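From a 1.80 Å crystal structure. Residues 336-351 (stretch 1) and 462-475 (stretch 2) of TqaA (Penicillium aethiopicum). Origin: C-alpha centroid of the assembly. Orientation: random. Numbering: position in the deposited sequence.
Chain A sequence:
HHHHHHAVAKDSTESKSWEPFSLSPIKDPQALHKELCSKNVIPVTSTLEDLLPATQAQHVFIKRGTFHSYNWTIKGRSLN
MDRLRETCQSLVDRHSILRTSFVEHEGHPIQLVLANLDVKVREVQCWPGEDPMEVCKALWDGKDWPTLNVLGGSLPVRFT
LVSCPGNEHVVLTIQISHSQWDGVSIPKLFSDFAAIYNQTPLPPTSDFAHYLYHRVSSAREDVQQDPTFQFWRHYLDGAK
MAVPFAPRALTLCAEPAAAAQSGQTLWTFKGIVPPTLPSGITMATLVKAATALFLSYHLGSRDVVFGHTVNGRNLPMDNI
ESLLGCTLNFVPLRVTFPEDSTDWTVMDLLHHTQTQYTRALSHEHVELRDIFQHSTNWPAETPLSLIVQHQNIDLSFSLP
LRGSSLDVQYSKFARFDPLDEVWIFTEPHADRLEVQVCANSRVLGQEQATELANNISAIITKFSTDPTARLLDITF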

# COMPACT_ATOMS: atom_id res chain seq x y z
N THR A 336 -9.72 2.75 24.08
CA THR A 336 -10.14 3.43 25.29
C THR A 336 -10.01 2.48 26.47
O THR A 336 -10.67 1.44 26.51
CB THR A 336 -11.59 3.91 25.21
OG1 THR A 336 -12.45 2.78 25.34
CG2 THR A 336 -11.85 4.59 23.88
N PHE A 337 -9.18 2.88 27.42
CA PHE A 337 -8.90 2.08 28.62
C PHE A 337 -9.84 2.47 29.74
O PHE A 337 -10.14 3.65 29.90
CB PHE A 337 -7.47 2.32 29.09
CG PHE A 337 -6.42 1.96 28.08
CD1 PHE A 337 -6.10 2.83 27.04
CD2 PHE A 337 -5.70 0.78 28.22
CE1 PHE A 337 -5.11 2.50 26.12
CE2 PHE A 337 -4.71 0.44 27.31
CZ PHE A 337 -4.41 1.31 26.26
N PRO A 338 -10.28 1.50 30.55
CA PRO A 338 -11.13 1.85 31.69
C PRO A 338 -10.33 2.44 32.85
O PRO A 338 -9.10 2.45 32.82
CB PRO A 338 -11.75 0.50 32.09
CG PRO A 338 -10.71 -0.49 31.76
CD PRO A 338 -10.06 0.05 30.45
N GLU A 339 -11.01 2.92 33.89
CA GLU A 339 -10.31 3.36 35.10
C GLU A 339 -9.61 2.18 35.77
O GLU A 339 -9.97 1.02 35.53
CB GLU A 339 -11.30 4.03 36.07
CG GLU A 339 -11.91 5.33 35.54
CD GLU A 339 -10.87 6.43 35.26
OE1 GLU A 339 -9.99 6.69 36.12
OE2 GLU A 339 -10.92 7.03 34.16
N ASP A 340 -8.61 2.47 36.61
CA ASP A 340 -7.79 1.45 37.25
C ASP A 340 -8.66 0.43 38.02
O ASP A 340 -8.33 -0.74 38.09
CB ASP A 340 -6.80 2.07 38.24
CG ASP A 340 -5.66 2.83 37.56
OD1 ASP A 340 -5.52 2.78 36.32
OD2 ASP A 340 -4.89 3.46 38.31
N SER A 341 -9.75 0.92 38.58
CA SER A 341 -10.65 0.10 39.43
C SER A 341 -11.19 -1.12 38.69
O SER A 341 -11.49 -2.15 39.30
CB SER A 341 -11.81 0.95 39.96
OG SER A 341 -12.68 1.44 38.94
N THR A 342 -11.30 -1.02 37.36
CA THR A 342 -11.81 -2.14 36.57
C THR A 342 -10.76 -3.26 36.42
O THR A 342 -11.09 -4.44 36.19
CB THR A 342 -12.29 -1.62 35.20
OG1 THR A 342 -13.33 -0.66 35.41
CG2 THR A 342 -12.81 -2.74 34.30
N ASP A 343 -9.49 -2.89 36.59
CA ASP A 343 -8.38 -3.85 36.62
C ASP A 343 -8.33 -4.71 35.36
O ASP A 343 -8.30 -5.94 35.43
CB ASP A 343 -8.49 -4.74 37.86
CG ASP A 343 -7.18 -4.87 38.60
OD1 ASP A 343 -6.13 -4.50 38.03
OD2 ASP A 343 -7.21 -5.38 39.74
N TRP A 344 -8.34 -4.07 34.20
CA TRP A 344 -8.18 -4.81 32.95
C TRP A 344 -6.91 -5.67 32.91
O TRP A 344 -5.85 -5.28 33.42
CB TRP A 344 -8.13 -3.87 31.76
CG TRP A 344 -9.41 -3.72 31.02
CD1 TRP A 344 -10.66 -4.10 31.41
CD2 TRP A 344 -9.54 -3.13 29.73
NE1 TRP A 344 -11.58 -3.76 30.43
CE2 TRP A 344 -10.91 -3.17 29.39
CE3 TRP A 344 -8.63 -2.55 28.83
CZ2 TRP A 344 -11.39 -2.64 28.19
CZ3 TRP A 344 -9.11 -2.03 27.63
CH2 TRP A 344 -10.47 -2.09 27.33
N THR A 345 -7.05 -6.83 32.29
CA THR A 345 -5.91 -7.66 31.94
C THR A 345 -5.50 -7.40 30.51
O THR A 345 -6.21 -6.75 29.75
CB THR A 345 -6.23 -9.15 32.08
OG1 THR A 345 -7.23 -9.50 31.12
CG2 THR A 345 -6.76 -9.47 33.49
N VAL A 346 -4.34 -7.92 30.13
CA VAL A 346 -3.93 -7.91 28.75
C VAL A 346 -5.00 -8.48 27.82
O VAL A 346 -5.29 -7.91 26.77
CB VAL A 346 -2.62 -8.69 28.59
CG1 VAL A 346 -2.33 -8.98 27.11
CG2 VAL A 346 -1.48 -7.92 29.27
N MET A 347 -5.64 -9.58 28.22
CA MET A 347 -6.68 -10.15 27.37
C MET A 347 -7.84 -9.17 27.10
O MET A 347 -8.37 -9.13 25.99
CB MET A 347 -7.25 -11.43 27.99
CG MET A 347 -7.96 -12.29 26.96
SD MET A 347 -6.70 -13.04 25.86
CE MET A 347 -6.11 -14.33 26.96
N ASP A 348 -8.22 -8.42 28.13
CA ASP A 348 -9.31 -7.44 28.01
C ASP A 348 -8.92 -6.38 26.99
O ASP A 348 -9.74 -5.95 26.18
CB ASP A 348 -9.62 -6.78 29.36
CG ASP A 348 -10.15 -7.78 30.40
OD1 ASP A 348 -10.98 -8.62 30.02
OD2 ASP A 348 -9.73 -7.72 31.57
N LEU A 349 -7.66 -5.94 27.05
CA LEU A 349 -7.18 -4.95 26.09
C LEU A 349 -7.15 -5.54 24.69
O LEU A 349 -7.53 -4.87 23.72
CB LEU A 349 -5.78 -4.43 26.50
CG LEU A 349 -5.08 -3.60 25.43
CD1 LEU A 349 -5.90 -2.35 25.12
CD2 LEU A 349 -3.65 -3.23 25.87
N LEU A 350 -6.71 -6.79 24.56
CA LEU A 350 -6.64 -7.40 23.23
C LEU A 350 -8.05 -7.51 22.61
O LEU A 350 -8.24 -7.18 21.45
CB LEU A 350 -6.00 -8.78 23.30
CG LEU A 350 -4.51 -8.71 23.69
CD1 LEU A 350 -3.97 -10.13 23.95
CD2 LEU A 350 -3.73 -8.05 22.57
N HIS A 351 -9.03 -7.95 23.40
CA HIS A 351 -10.39 -8.09 22.87
C HIS A 351 -10.96 -6.74 22.44
O HIS A 351 -11.58 -6.64 21.38
CB HIS A 351 -11.32 -8.75 23.90
CG HIS A 351 -11.19 -10.24 23.92
ND1 HIS A 351 -11.32 -11.01 22.79
CD2 HIS A 351 -10.90 -11.10 24.93
CE1 HIS A 351 -11.13 -12.29 23.10
NE2 HIS A 351 -10.87 -12.37 24.39
N LYS A 462 5.72 -9.39 25.88
CA LYS A 462 5.16 -9.49 27.23
C LYS A 462 3.68 -9.88 27.19
O LYS A 462 3.23 -10.73 27.97
CB LYS A 462 5.36 -8.17 27.97
CG LYS A 462 5.02 -8.23 29.45
CD LYS A 462 5.82 -7.20 30.25
CE LYS A 462 7.32 -7.37 30.03
NZ LYS A 462 8.12 -6.43 30.87
N PHE A 463 2.93 -9.27 26.28
CA PHE A 463 1.51 -9.60 26.12
C PHE A 463 1.32 -11.08 25.79
O PHE A 463 0.44 -11.75 26.34
CB PHE A 463 0.89 -8.76 25.01
CG PHE A 463 0.53 -7.33 25.41
CD1 PHE A 463 0.82 -6.83 26.66
CD2 PHE A 463 -0.13 -6.51 24.49
CE1 PHE A 463 0.50 -5.51 27.00
CE2 PHE A 463 -0.48 -5.20 24.82
CZ PHE A 463 -0.18 -4.70 26.07
N SER A 464 2.17 -11.58 24.90
CA SER A 464 2.14 -12.95 24.42
C SER A 464 2.47 -13.94 25.54
O SER A 464 1.82 -14.99 25.70
CB SER A 464 3.14 -13.10 23.26
OG SER A 464 3.34 -14.46 22.91
N THR A 465 3.50 -13.60 26.30
CA THR A 465 4.01 -14.44 27.38
C THR A 465 3.00 -14.58 28.54
O THR A 465 2.85 -15.68 29.10
CB THR A 465 5.35 -13.88 27.89
OG1 THR A 465 6.27 -13.80 26.79
CG2 THR A 465 5.96 -14.76 28.98
N ASP A 466 2.30 -13.50 28.90
CA ASP A 466 1.28 -13.61 29.95
C ASP A 466 0.01 -12.81 29.66
O ASP A 466 -0.16 -11.71 30.17
CB ASP A 466 1.84 -13.15 31.30
CG ASP A 466 0.90 -13.49 32.46
OD1 ASP A 466 -0.13 -14.15 32.23
OD2 ASP A 466 1.20 -13.09 33.62
N PRO A 467 -0.89 -13.40 28.87
CA PRO A 467 -2.09 -12.66 28.47
C PRO A 467 -3.06 -12.42 29.64
O PRO A 467 -4.02 -11.65 29.47
CB PRO A 467 -2.75 -13.58 27.44
CG PRO A 467 -1.77 -14.62 27.12
CD PRO A 467 -0.81 -14.72 28.25
N THR A 468 -2.85 -13.03 30.80
CA THR A 468 -3.78 -12.79 31.91
C THR A 468 -3.23 -11.75 32.88
O THR A 468 -3.86 -11.45 33.91
CB THR A 468 -4.11 -14.10 32.70
OG1 THR A 468 -2.96 -14.54 33.42
CG2 THR A 468 -4.58 -15.20 31.77
N ALA A 469 -2.07 -11.18 32.56
CA ALA A 469 -1.46 -10.16 33.41
C ALA A 469 -2.34 -8.92 33.52
O ALA A 469 -2.97 -8.51 32.55
CB ALA A 469 -0.08 -9.76 32.87
N ARG A 470 -2.31 -8.29 34.69
CA ARG A 470 -3.02 -7.01 34.88
C ARG A 470 -2.27 -5.92 34.13
O ARG A 470 -1.05 -5.83 34.22
CB ARG A 470 -3.14 -6.65 36.36
CG ARG A 470 -4.18 -7.44 37.13
CD ARG A 470 -4.12 -7.11 38.64
NE ARG A 470 -3.48 -5.80 38.87
CZ ARG A 470 -3.67 -5.05 39.96
NH1 ARG A 470 -4.48 -5.46 40.93
NH2 ARG A 470 -3.05 -3.88 40.07
N LEU A 471 -3.00 -5.08 33.39
CA LEU A 471 -2.33 -3.96 32.71
C LEU A 471 -1.55 -3.09 33.67
O LEU A 471 -0.46 -2.61 33.35
CB LEU A 471 -3.35 -3.09 31.97
CG LEU A 471 -3.95 -3.60 30.67
CD1 LEU A 471 -4.82 -2.49 30.01
CD2 LEU A 471 -2.85 -4.09 29.72
N LEU A 472 -2.09 -2.89 34.87
CA LEU A 472 -1.40 -2.09 35.88
C LEU A 472 -0.02 -2.64 36.24
O LEU A 472 0.84 -1.91 36.75
CB LEU A 472 -2.25 -1.97 37.16
CG LEU A 472 -3.39 -0.96 37.04
CD1 LEU A 472 -4.34 -1.02 38.24
CD2 LEU A 472 -2.80 0.44 36.88
N ASP A 473 0.20 -3.92 35.98
CA ASP A 473 1.45 -4.58 36.35
C ASP A 473 2.47 -4.63 35.21
O ASP A 473 3.58 -5.15 35.38
CB ASP A 473 1.18 -6.00 36.83
CG ASP A 473 0.44 -6.04 38.17
OD1 ASP A 473 0.54 -5.05 38.93
OD2 ASP A 473 -0.24 -7.05 38.45
N ILE A 474 2.09 -4.12 34.04
CA ILE A 474 2.97 -4.18 32.88
C ILE A 474 4.00 -3.06 32.93
O ILE A 474 3.65 -1.89 33.12
CB ILE A 474 2.19 -4.06 31.55
CG1 ILE A 474 1.12 -5.15 31.44
CG2 ILE A 474 3.14 -4.08 30.35
CD1 ILE A 474 1.62 -6.49 31.00
N THR A 475 5.27 -3.41 32.76
CA THR A 475 6.33 -2.41 32.61
C THR A 475 7.06 -2.64 31.30
O THR A 475 7.03 -3.75 30.75
CB THR A 475 7.34 -2.45 33.78
OG1 THR A 475 8.00 -3.73 33.77
CG2 THR A 475 6.63 -2.26 35.10
O HOH W 1 -5.02 -3.63 35.32

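This is a contact between a loop that leads into a helix and the turn and 3-10 segment that follow another helix of the same chain, held by a short set of backbone hydrogen bonds around a single beta bridge and packed on an apolar cluster centred on Val 346, Leu 471 and Phe 463.

The backbones run closest where Thr 345 faces Arg 470, their CA atoms 4.2 Å apart. Around this bridge, Leu 471 N donates to Trp 344 O (2.9 Å, nearly straight at 169°) and Val 346 N donates to Ala 469 O (2.8 Å). The same carbonyl receives a CA-H...O contact, with Thr 345 CA 3.1 Å from Ala 469 O. Met 347 N adds a weak bond to Pro 467 O, 2.9 Å long but bent to 128°. Val 346 and Met 347 lie in the first turn of a helix, where amides have no carbonyl of an earlier helical turn to bind; the type I turn from Asp 466 to Ala 469 supplies acceptors from the other stretch.

Thr 345 suits the N-cap position. Its OG1 accepts a weak capping bond from Asp 348 N (3.3 Å), while Thr 345 N donates to Asp 348 OD2 (2.9 Å), so each residue's side chain serves the other's amide.

Val 346 points toward the other stretch and is buried, and its compact, branched side chain meets several neighbours at once. CG1 lies over one face of the Phe 463 ring, 4.1 Å from the centroid of that ring, whereas CG2 approaches Phe 463 CD1 (3.6 Å) and Ile 474 CD1 (3.8 Å). One helical turn beyond Thr 345, Leu 349 CD2 reaches Phe 463 CZ at 3.8 Å and Leu 471 CD2 at 4.0 Å. The other methyl of Leu 471, CD1, meets Phe 337 CD2 (3.8 Å) at the ring's edge and Trp 344 CB (4.0 Å); the forked leucine thereby joins the helix to the preceding loop. At the other end, the flexible Met 347 brings CE within 3.5 Å of Pro 467 CB.

Charge and water complete the more exposed side. Asp 343 OD2 and Arg 470 NH1 form a salt bridge at 3.0 Å, but the oxygen lies well out of the guanidinium plane, so the attraction is between charges without a directed N-H bond. Water 1 donates to Asp 343 OD1 (3.1 Å) and Trp 344 O (2.6 Å) and accepts from Leu 472 N (3.1 Å), linking the loop to the start of the 3-10 segment.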